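Local structure of omega-class glutathione S-transferase (Bombyx mori, 3WD6) at residues A[186-191]-A[229-234]; A[214-219]-A[223-228]; A[127-132]-A[152-157]. The protein binds glutathione and, as a member of the omega class, probably catalyses glutathione transfer and glutathione-dependent reduction of dehydroascorbate. All blocks are in the same frame, centred on the assembly; numbering follows the deposited sequence.

Contact 1 (A[186-191]-A[229-234]); sequences FERLRA and EILAKF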
loop_
_atom_site.group_PDB
_atom_site.type_symbol
_atom_site.label_atom_id
_atom_site.label_comp_id
_atom_site.label_asym_id
_atom_site.label_seq_id
_atom_site.Cartn_x
_atom_site.Cartn_y
_atom_site.Cartn_z
ATOM N N PHE A 186 -4.791 -4.292 -4.678
ATOM C CA PHE A 186 -5.724 -4.088 -5.775
ATOM C C PHE A 186 -5.153 -3.158 -6.861
ATOM O O PHE A 186 -5.400 -3.382 -8.065
ATOM C CB PHE A 186 -7.073 -3.596 -5.261
ATOM C CG PHE A 186 -7.832 -4.646 -4.497
ATOM C CD1 PHE A 186 -7.811 -5.987 -4.916
ATOM C CD2 PHE A 186 -8.547 -4.309 -3.352
ATOM C CE1 PHE A 186 -8.503 -6.975 -4.201
ATOM C CE2 PHE A 186 -9.254 -5.284 -2.639
ATOM C CZ PHE A 186 -9.229 -6.619 -3.065
ATOM N N GLU A 187 -4.405 -2.125 -6.458
ATOM C CA GLU A 187 -3.820 -1.220 -7.434
ATOM C C GLU A 187 -2.905 -2.026 -8.343
ATOM O O GLU A 187 -2.870 -1.816 -9.565
ATOM C CB GLU A 187 -3.035 -0.069 -6.766
ATOM C CG GLU A 187 -2.514 0.966 -7.783
ATOM C CD GLU A 187 -1.983 2.270 -7.166
ATOM O OE1 GLU A 187 -0.988 2.829 -7.694
ATOM O OE2 GLU A 187 -2.565 2.763 -6.168
ATOM N N ARG A 188 -2.182 -2.967 -7.739
ATOM C CA ARG A 188 -1.206 -3.791 -8.453
ATOM C C ARG A 188 -1.876 -4.892 -9.279
ATOM O O ARG A 188 -1.409 -5.227 -10.370
ATOM C CB ARG A 188 -0.165 -4.366 -7.473
ATOM C CG ARG A 188 0.990 -3.393 -7.156
ATOM C CD ARG A 188 1.352 -3.343 -5.675
ATOM N NE ARG A 188 2.360 -2.313 -5.390
ATOM C CZ ARG A 188 2.075 -1.069 -5.001
ATOM N NH1 ARG A 188 0.816 -0.694 -4.836
ATOM N NH2 ARG A 188 3.047 -0.203 -4.763
ATOM N N LEU A 189 -2.987 -5.428 -8.778
ATOM C CA LEU A 189 -3.710 -6.487 -9.483
ATOM C C LEU A 189 -4.005 -6.023 -10.918
ATOM O O LEU A 189 -3.937 -6.814 -11.867
ATOM C CB LEU A 189 -5.009 -6.853 -8.726
ATOM C CG LEU A 189 -5.969 -7.963 -9.198
ATOM C CD1 LEU A 189 -6.935 -8.374 -8.083
ATOM C CD2 LEU A 189 -6.753 -7.574 -10.459
ATOM N N ARG A 190 -4.308 -4.730 -11.054
ATOM C CA ARG A 190 -4.596 -4.119 -12.348
ATOM C C ARG A 190 -3.472 -4.350 -13.387
ATOM O O ARG A 190 -3.747 -4.561 -14.574
ATOM C CB ARG A 190 -4.898 -2.624 -12.168
ATOM C CG ARG A 190 -6.324 -2.335 -11.704
ATOM C CD ARG A 190 -6.458 -0.989 -10.961
ATOM N NE ARG A 190 -6.255 0.209 -11.777
ATOM C CZ ARG A 190 -5.145 0.958 -11.759
ATOM N NH1 ARG A 190 -4.120 0.620 -10.981
ATOM N NH2 ARG A 190 -5.054 2.050 -12.512
ATOM N N ALA A 191 -2.216 -4.338 -12.940
ATOM C CA ALA A 191 -1.092 -4.551 -13.857
ATOM C C ALA A 191 -0.798 -6.023 -14.105
ATOM O O ALA A 191 -0.090 -6.367 -15.046
ATOM C CB ALA A 191 0.147 -3.845 -13.366
ATOM N N GLU A 229 1.511 1.797 -17.162
ATOM C CA GLU A 229 2.643 1.452 -18.007
ATOM C C GLU A 229 3.936 1.645 -17.224
ATOM O O GLU A 229 4.899 0.904 -17.410
ATOM C CB GLU A 229 2.660 2.280 -19.298
ATOM C CG GLU A 229 3.042 3.744 -19.111
ATOM C CD GLU A 229 1.870 4.604 -18.677
ATOM O OE1 GLU A 229 0.836 4.038 -18.222
ATOM O OE2 GLU A 229 1.990 5.851 -18.788
ATOM N N ILE A 230 3.960 2.627 -16.330
ATOM C CA ILE A 230 5.133 2.811 -15.477
ATOM C C ILE A 230 5.293 1.668 -14.483
ATOM O O ILE A 230 6.412 1.207 -14.203
ATOM C CB ILE A 230 5.053 4.110 -14.666
ATOM C CG1 ILE A 230 4.963 5.327 -15.604
ATOM C CG2 ILE A 230 6.236 4.185 -13.691
ATOM C CD1 ILE A 230 6.183 5.489 -16.494
ATOM N N LEU A 231 4.169 1.221 -13.925
ATOM C CA LEU A 231 4.220 0.178 -12.912
ATOM C C LEU A 231 4.672 -1.136 -13.554
ATOM O O LEU A 231 5.499 -1.854 -12.999
ATOM C CB LEU A 231 2.860 0.044 -12.217
ATOM C CG LEU A 231 2.744 -0.949 -11.056
ATOM C CD1 LEU A 231 3.741 -0.639 -9.941
ATOM C CD2 LEU A 231 1.311 -0.977 -10.513
ATOM N N ALA A 232 4.130 -1.434 -14.735
ATOM C CA ALA A 232 4.561 -2.599 -15.499
ATOM C C ALA A 232 6.048 -2.528 -15.834
ATOM O O ALA A 232 6.744 -3.537 -15.724
ATOM C CB ALA A 232 3.737 -2.754 -16.771
ATOM N N LYS A 233 6.532 -1.356 -16.248
ATOM C CA LYS A 233 7.963 -1.201 -16.510
ATOM C C LYS A 233 8.739 -1.566 -15.249
ATOM O O LYS A 233 9.643 -2.416 -15.270
ATOM C CB LYS A 233 8.312 0.225 -16.926
ATOM C CG LYS A 233 9.448 0.297 -17.964
ATOM C CD LYS A 233 10.300 1.576 -17.847
ATOM C CE LYS A 233 10.023 2.575 -18.972
ATOM N NZ LYS A 233 11.261 3.322 -19.363
ATOM N N PHE A 234 8.370 -0.933 -14.140
ATOM C CA PHE A 234 9.034 -1.192 -12.872
ATOM C C PHE A 234 9.070 -2.688 -12.554
ATOM O O PHE A 234 10.140 -3.261 -12.329
ATOM C CB PHE A 234 8.358 -0.411 -11.744
ATOM C CG PHE A 234 9.066 -0.526 -10.432
ATOM C CD1 PHE A 234 10.206 0.238 -10.177
ATOM C CD2 PHE A 234 8.616 -1.416 -9.465
ATOM C CE1 PHE A 234 10.884 0.132 -8.967
ATOM C CE2 PHE A 234 9.280 -1.531 -8.257
ATOM C CZ PHE A 234 10.424 -0.747 -8.004
#
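L231 reaches from helix 228-240 to the end of helix 177-189 and meets the aliphatic base of R188. Methyl CD2 of L231 lies 4.1 Å from CG of R188, and the two side chains cross at about a right angle, a single methyl laid against a methylene. The same CD2 is 4.2 Å from CB of A191 and 4.4 Å from the backbone O of E187, so one branch touches all three residues. CG stands anti to the backbone N of L231 (chi1 -176°) and CD2 continues outward from it, which carries this methyl across. On the other segment, NH1 of R190 returns to O of E187 at 3.1 Å, in the carbonyl plane and on a lone pair, though rather bent (140° at the hydrogen). No hydrogen bond crosses the contact. The buried polar ends of E187 and R188 bind the preceding turn of their own helix (W183, P184), Q42, and O of Y37, next in the chain to the glutathione-binding C38. The chemistry is thus divided: hydrogen bonds hold the polar end of R188 near the glutathione site, while nondirectional packing by L231 covers its aliphatic part and joins helix 228-240 to helix 177-189 and the residues that follow it.

Contact 2 (A[214-219]-A[223-228]); sequences NMLKDS and QYLIPL. With EDO (1,2-ethanediol), chain H.
S219 opens the short helix 219-222, a single turn in the connection from helix 206-216 to helix 228-240, and Q223 follows directly after it; D218 is the N-cap, its OD2 bonding to A220 N. From the other end of the turn, Q223 sends two donors back to O of S219. The backbone N of Q223 is the weak one at 3.4 Å, an i to i+4 bond; the side-chain NE2 is stronger, at 2.8 Å from O of S219 and nearly straight (160° at the hydrogen). NE2 sits above the carbonyl plane of S219, about 47° out of it, while the carbonyl oxygen lies almost within the amide plane of Q223. CG of Q223 occupies the position between its own N and carbonyl carbon (chi1 65°), which turns the amide back toward O of S219. With NE2 so engaged, OE1 accepts a hydrogen bond of 2.6 Å from O2 of an ethanediol, probably a crystallisation additive, which also binds L48 O. Further along, CD2 of L216 packs on CD2 of L225 at 3.8 Å and on its CD1 at 4.0 Å, the two leucines crossing at about a right angle. Helix 177-189 flanks this pair, W183 touching L216 and E187 touching L225. Y224, next to L225 in the chain, packs on Q42 and I45 of helix 39-51, and its OH bonds N34 at the end of strand 31-34.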
loop_
_atom_site.group_PDB
_atom_site.type_symbol
_atom_site.label_atom_id
_atom_site.label_comp_id
_atom_site.label_asym_id
_atom_site.label_seq_id
_atom_site.Cartn_x
_atom_site.Cartn_y
_atom_site.Cartn_z
ATOM N N ASN A 214 -14.404 2.256 -8.242
ATOM C CA ASN A 214 -14.758 3.336 -7.324
ATOM C C ASN A 214 -13.543 3.780 -6.504
ATOM O O ASN A 214 -13.337 4.967 -6.274
ATOM C CB ASN A 214 -15.929 2.937 -6.421
ATOM C CG ASN A 214 -17.236 2.788 -7.200
ATOM O OD1 ASN A 214 -17.527 3.585 -8.093
ATOM N ND2 ASN A 214 -18.025 1.773 -6.865
ATOM N N MET A 215 -12.712 2.832 -6.091
ATOM C CA MET A 215 -11.550 3.202 -5.286
ATOM C C MET A 215 -10.596 4.152 -6.042
ATOM O O MET A 215 -10.084 5.140 -5.480
ATOM C CB MET A 215 -10.837 1.958 -4.756
ATOM C CG MET A 215 -11.513 1.337 -3.500
ATOM S SD MET A 215 -11.343 2.303 -1.960
ATOM C CE MET A 215 -9.575 2.058 -1.640
ATOM N N LEU A 216 -10.393 3.862 -7.323
ATOM C CA LEU A 216 -9.557 4.668 -8.209
ATOM C C LEU A 216 -9.983 6.124 -8.201
ATOM O O LEU A 216 -9.180 7.013 -8.465
ATOM C CB LEU A 216 -9.648 4.141 -9.639
ATOM C CG LEU A 216 -8.927 2.808 -9.837
ATOM C CD1 LEU A 216 -9.243 2.223 -11.211
ATOM C CD2 LEU A 216 -7.414 2.984 -9.640
ATOM N N LYS A 217 -11.252 6.371 -7.893
ATOM C CA LYS A 217 -11.764 7.739 -7.913
ATOM C C LYS A 217 -11.682 8.426 -6.549
ATOM O O LYS A 217 -11.973 9.617 -6.440
ATOM C CB LYS A 217 -13.206 7.780 -8.434
ATOM C CG LYS A 217 -13.339 7.654 -9.936
ATOM C CD LYS A 217 -14.819 7.444 -10.267
ATOM C CE LYS A 217 -15.022 6.705 -11.598
ATOM N NZ LYS A 217 -14.988 7.686 -12.694
ATOM N N ASP A 218 -11.315 7.684 -5.508
ATOM C CA ASP A 218 -11.126 8.319 -4.202
ATOM C C ASP A 218 -9.863 9.192 -4.220
ATOM O O ASP A 218 -8.781 8.736 -4.651
ATOM C CB ASP A 218 -11.033 7.281 -3.076
ATOM C CG ASP A 218 -10.888 7.936 -1.716
ATOM O OD1 ASP A 218 -11.901 8.474 -1.193
ATOM O OD2 ASP A 218 -9.749 7.962 -1.193
ATOM N N SER A 219 -9.965 10.440 -3.766
ATOM C CA SER A 219 -8.820 11.361 -3.943
ATOM C C SER A 219 -7.548 10.937 -3.208
ATOM O O SER A 219 -6.450 11.359 -3.601
ATOM C CB SER A 219 -9.176 12.804 -3.593
ATOM O OG SER A 219 -9.670 12.905 -2.273
ATOM N N GLN A 223 -4.462 10.632 -6.286
ATOM C CA GLN A 223 -3.355 11.574 -6.346
ATOM C C GLN A 223 -2.016 10.841 -6.237
ATOM O O GLN A 223 -0.970 11.412 -6.554
ATOM C CB GLN A 223 -3.488 12.589 -5.211
ATOM C CG GLN A 223 -3.350 11.928 -3.862
ATOM C CD GLN A 223 -3.499 12.902 -2.710
ATOM O OE1 GLN A 223 -2.507 13.487 -2.248
ATOM N NE2 GLN A 223 -4.746 13.077 -2.223
ATOM N N TYR A 224 -2.050 9.583 -5.791
ATOM C CA TYR A 224 -0.833 8.786 -5.625
ATOM C C TYR A 224 -0.725 7.641 -6.651
ATOM O O TYR A 224 0.239 6.881 -6.630
ATOM C CB TYR A 224 -0.752 8.216 -4.187
ATOM C CG TYR A 224 0.598 7.638 -3.778
ATOM C CD1 TYR A 224 1.741 8.436 -3.761
ATOM C CD2 TYR A 224 0.726 6.302 -3.372
ATOM C CE1 TYR A 224 3.001 7.921 -3.366
ATOM C CE2 TYR A 224 1.988 5.769 -2.963
ATOM C CZ TYR A 224 3.116 6.599 -2.973
ATOM O OH TYR A 224 4.362 6.122 -2.600
ATOM N N LEU A 225 -1.723 7.493 -7.521
ATOM C CA LEU A 225 -1.703 6.412 -8.521
ATOM C C LEU A 225 -0.388 6.353 -9.311
ATOM O O LEU A 225 0.186 7.392 -9.680
ATOM C CB LEU A 225 -2.840 6.578 -9.524
ATOM C CG LEU A 225 -4.201 6.086 -9.042
ATOM C CD1 LEU A 225 -5.250 6.327 -10.160
ATOM C CD2 LEU A 225 -4.129 4.599 -8.626
ATOM N N ILE A 226 0.081 5.138 -9.571
ATOM C CA ILE A 226 1.180 4.942 -10.493
ATOM C C ILE A 226 0.598 4.621 -11.882
ATOM O O ILE A 226 -0.133 3.625 -12.031
ATOM C CB ILE A 226 2.064 3.794 -10.007
ATOM C CG1 ILE A 226 2.576 4.125 -8.598
ATOM C CG2 ILE A 226 3.220 3.514 -10.992
ATOM C CD1 ILE A 226 3.384 3.003 -7.939
ATOM N N PRO A 227 0.900 5.461 -12.903
ATOM C CA PRO A 227 0.399 5.122 -14.249
ATOM C C PRO A 227 0.780 3.673 -14.603
ATOM O O PRO A 227 1.941 3.269 -14.387
ATOM C CB PRO A 227 1.130 6.113 -15.163
ATOM C CG PRO A 227 1.462 7.277 -14.277
ATOM C CD PRO A 227 1.765 6.659 -12.921
ATOM N N LEU A 228 -0.177 2.894 -15.110
ATOM C CA LEU A 228 0.019 1.445 -15.248
ATOM C C LEU A 228 1.202 1.013 -16.133
ATOM O O LEU A 228 1.829 -0.031 -15.880
ATOM C CB LEU A 228 -1.279 0.767 -15.696
ATOM C CG LEU A 228 -2.249 0.513 -14.538
ATOM C CD1 LEU A 228 -3.613 0.077 -15.038
ATOM C CD2 LEU A 228 -1.658 -0.523 -13.573
HETATM C C1 EDO H . -2.838 15.440 1.885
HETATM O O1 EDO H . -2.513 14.933 3.202
HETATM C C2 EDO H . -1.589 15.484 0.992
HETATM O O2 EDO H . -1.916 15.224 -0.387
#

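Contact 3 (A[127-132]-A[152-157]); sequences APIQSL and HKALDF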
loop_
_atom_site.group_PDB
_atom_site.type_symbol
_atom_site.label_atom_id
_atom_site.label_comp_id
_atom_site.label_asym_id
_atom_site.label_seq_id
_atom_site.Cartn_x
_atom_site.Cartn_y
_atom_site.Cartn_z
ATOM N N ALA A 127 -3.605 -11.257 2.872
ATOM C CA ALA A 127 -2.255 -11.847 2.862
ATOM C C ALA A 127 -1.969 -12.756 1.643
ATOM O O ALA A 127 -0.902 -12.647 1.025
ATOM C CB ALA A 127 -1.966 -12.593 4.170
ATOM N N PRO A 128 -2.918 -13.654 1.294
ATOM C CA PRO A 128 -2.726 -14.532 0.124
ATOM C C PRO A 128 -2.533 -13.736 -1.165
ATOM O O PRO A 128 -1.824 -14.182 -2.085
ATOM C CB PRO A 128 -4.034 -15.326 0.057
ATOM C CG PRO A 128 -4.521 -15.340 1.464
ATOM C CD PRO A 128 -4.150 -13.989 2.032
ATOM N N ILE A 129 -3.164 -12.567 -1.235
ATOM C CA ILE A 129 -2.986 -11.680 -2.382
ATOM C C ILE A 129 -1.584 -11.074 -2.360
ATOM O O ILE A 129 -0.881 -11.056 -3.372
ATOM C CB ILE A 129 -4.035 -10.556 -2.375
ATOM C CG1 ILE A 129 -5.432 -11.163 -2.499
ATOM C CG2 ILE A 129 -3.740 -9.524 -3.494
ATOM C CD1 ILE A 129 -6.538 -10.195 -2.211
ATOM N N GLN A 130 -1.192 -10.563 -1.196
ATOM C CA GLN A 130 0.139 -10.010 -1.014
ATOM C C GLN A 130 1.147 -11.068 -1.401
ATOM O O GLN A 130 2.155 -10.775 -2.024
ATOM C CB GLN A 130 0.332 -9.595 0.444
ATOM C CG GLN A 130 -0.699 -8.556 0.948
ATOM C CD GLN A 130 -0.641 -8.366 2.471
ATOM O OE1 GLN A 130 0.443 -8.383 3.075
ATOM N NE2 GLN A 130 -1.805 -8.195 3.097
ATOM N N SER A 131 0.849 -12.310 -1.041
ATOM C CA SER A 131 1.751 -13.438 -1.268
ATOM C C SER A 131 1.870 -13.815 -2.748
ATOM O O SER A 131 2.971 -13.960 -3.276
ATOM C CB SER A 131 1.281 -14.651 -0.458
ATOM O OG SER A 131 2.198 -15.715 -0.606
ATOM N N LEU A 132 0.738 -13.978 -3.417
ATOM C CA LEU A 132 0.771 -14.304 -4.835
ATOM C C LEU A 132 1.532 -13.254 -5.632
ATOM O O LEU A 132 2.321 -13.605 -6.518
ATOM C CB LEU A 132 -0.640 -14.440 -5.404
ATOM C CG LEU A 132 -0.625 -14.827 -6.883
ATOM C CD1 LEU A 132 0.037 -16.195 -7.060
ATOM C CD2 LEU A 132 -2.023 -14.826 -7.473
ATOM N N HIS A 152 -7.768 -16.683 -4.673
ATOM C CA HIS A 152 -9.191 -16.624 -5.000
ATOM C C HIS A 152 -10.078 -16.711 -3.779
ATOM O O HIS A 152 -11.145 -16.091 -3.746
ATOM C CB HIS A 152 -9.583 -17.705 -6.008
ATOM C CG HIS A 152 -9.190 -17.374 -7.410
ATOM N ND1 HIS A 152 -8.079 -17.920 -8.019
ATOM C CD2 HIS A 152 -9.740 -16.528 -8.312
ATOM C CE1 HIS A 152 -7.971 -17.437 -9.245
ATOM N NE2 HIS A 152 -8.967 -16.593 -9.448
ATOM N N LYS A 153 -9.660 -17.498 -2.796
ATOM C CA LYS A 153 -10.378 -17.567 -1.530
ATOM C C LYS A 153 -10.345 -16.186 -0.917
ATOM O O LYS A 153 -11.323 -15.729 -0.312
ATOM C CB LYS A 153 -9.690 -18.537 -0.560
ATOM C CG LYS A 153 -10.214 -19.971 -0.592
ATOM C CD LYS A 153 -9.764 -20.750 0.669
ATOM C CE LYS A 153 -10.575 -20.319 1.909
ATOM N NZ LYS A 153 -10.003 -20.760 3.223
ATOM N N ALA A 154 -9.193 -15.538 -1.071
ATOM C CA ALA A 154 -8.973 -14.214 -0.527
ATOM C C ALA A 154 -9.971 -13.239 -1.150
ATOM O O ALA A 154 -10.691 -12.524 -0.437
ATOM C CB ALA A 154 -7.533 -13.774 -0.782
ATOM N N LEU A 155 -10.025 -13.221 -2.479
ATOM C CA LEU A 155 -10.944 -12.336 -3.177
ATOM C C LEU A 155 -12.398 -12.649 -2.798
ATOM O O LEU A 155 -13.171 -11.731 -2.497
ATOM C CB LEU A 155 -10.749 -12.445 -4.686
ATOM C CG LEU A 155 -9.309 -12.204 -5.157
ATOM C CD1 LEU A 155 -9.189 -12.503 -6.641
ATOM C CD2 LEU A 155 -8.851 -10.780 -4.840
ATOM N N ASP A 156 -12.760 -13.937 -2.799
ATOM C CA ASP A 156 -14.115 -14.347 -2.455
ATOM C C ASP A 156 -14.529 -13.756 -1.114
ATOM O O ASP A 156 -15.622 -13.187 -0.975
ATOM C CB ASP A 156 -14.246 -15.879 -2.394
ATOM C CG ASP A 156 -14.099 -16.542 -3.756
ATOM O OD1 ASP A 156 -14.276 -15.856 -4.790
ATOM O OD2 ASP A 156 -13.810 -17.767 -3.792
ATOM N N PHE A 157 -13.653 -13.910 -0.125
ATOM C CA PHE A 157 -13.960 -13.500 1.240
ATOM C C PHE A 157 -14.191 -11.999 1.275
ATOM O O PHE A 157 -15.180 -11.525 1.852
ATOM C CB PHE A 157 -12.821 -13.885 2.184
ATOM C CG PHE A 157 -13.057 -13.495 3.616
ATOM C CD1 PHE A 157 -13.733 -14.350 4.475
ATOM C CD2 PHE A 157 -12.587 -12.282 4.115
ATOM C CE1 PHE A 157 -13.950 -14.014 5.806
ATOM C CE2 PHE A 157 -12.804 -11.934 5.454
ATOM C CZ PHE A 157 -13.485 -12.811 6.305
#
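The P128 ring is the one ring that touches across this contact, and it does so through its CB-CG side: CB lies 3.9 Å and CG 4.1 Å from the methyl of A154. No flat aromatic or amide group meets another between the two segments, so the remaining contact is made by aliphatic branches. Next to the proline, CG1 of I129 approaches the same A154 methyl at 3.8 Å, so that CB of A154 is touched by two successive residues of the facing helix. The longer branch carries on, and CD1 of I129 meets CD2 of L155 at 3.6 Å; these two side chains cross at about a right angle. In I129 CG1 is anti to the carbonyl carbon (chi1 -62°) and CD1 continues the branch in an extended course, which brings the end of the side chain to the leucine. If an alanine stood here, with CG1 and CD1 absent, the L155 methyl would probably lose its mate across the helix pair and a gap would open beside A154. The small A154 side chain is compatible with the near approach at this point, 6.3 Å between CA of P128 and CA of A154. The axes of segments 127-132 and 152-157 pass 8.6 Å apart, with 141° between their N-to-C directions, a steeply inclined antiparallel arrangement. The contact thus joins the first turn of helix 127-138 to the middle of helix 145-165 in the all-helical C-terminal domain. Helix 177-189 lies beside the pair, with W185 against I129, while L155 also touches L200 and Y205 in a loop.

How the contacts relate
Segment 186-191 belongs to contact 1 and touches residues of contacts 2 and 3 as well. Contacts 1 and 2 have centres 12 Å apart and touch directly: OE1 of E187 is 3.2 Å from N of I226, a probable hydrogen bond, and NE of R190 packs 3.6 Å from CD1 of L216. In sequence, contact 2 falls between the two segments of contact 1. Contact 3 precedes both, its centre about 17 Å from that of contact 1, yet F186 bridges them, its CE1 lying 3.9 Å from CD2 of L155. Contacts 2 and 3 do not touch. Contact 1 is the one near the glutathione site: the R188 side chain is about 6 Å from that of C38 and about 7 Å from bound glutathione.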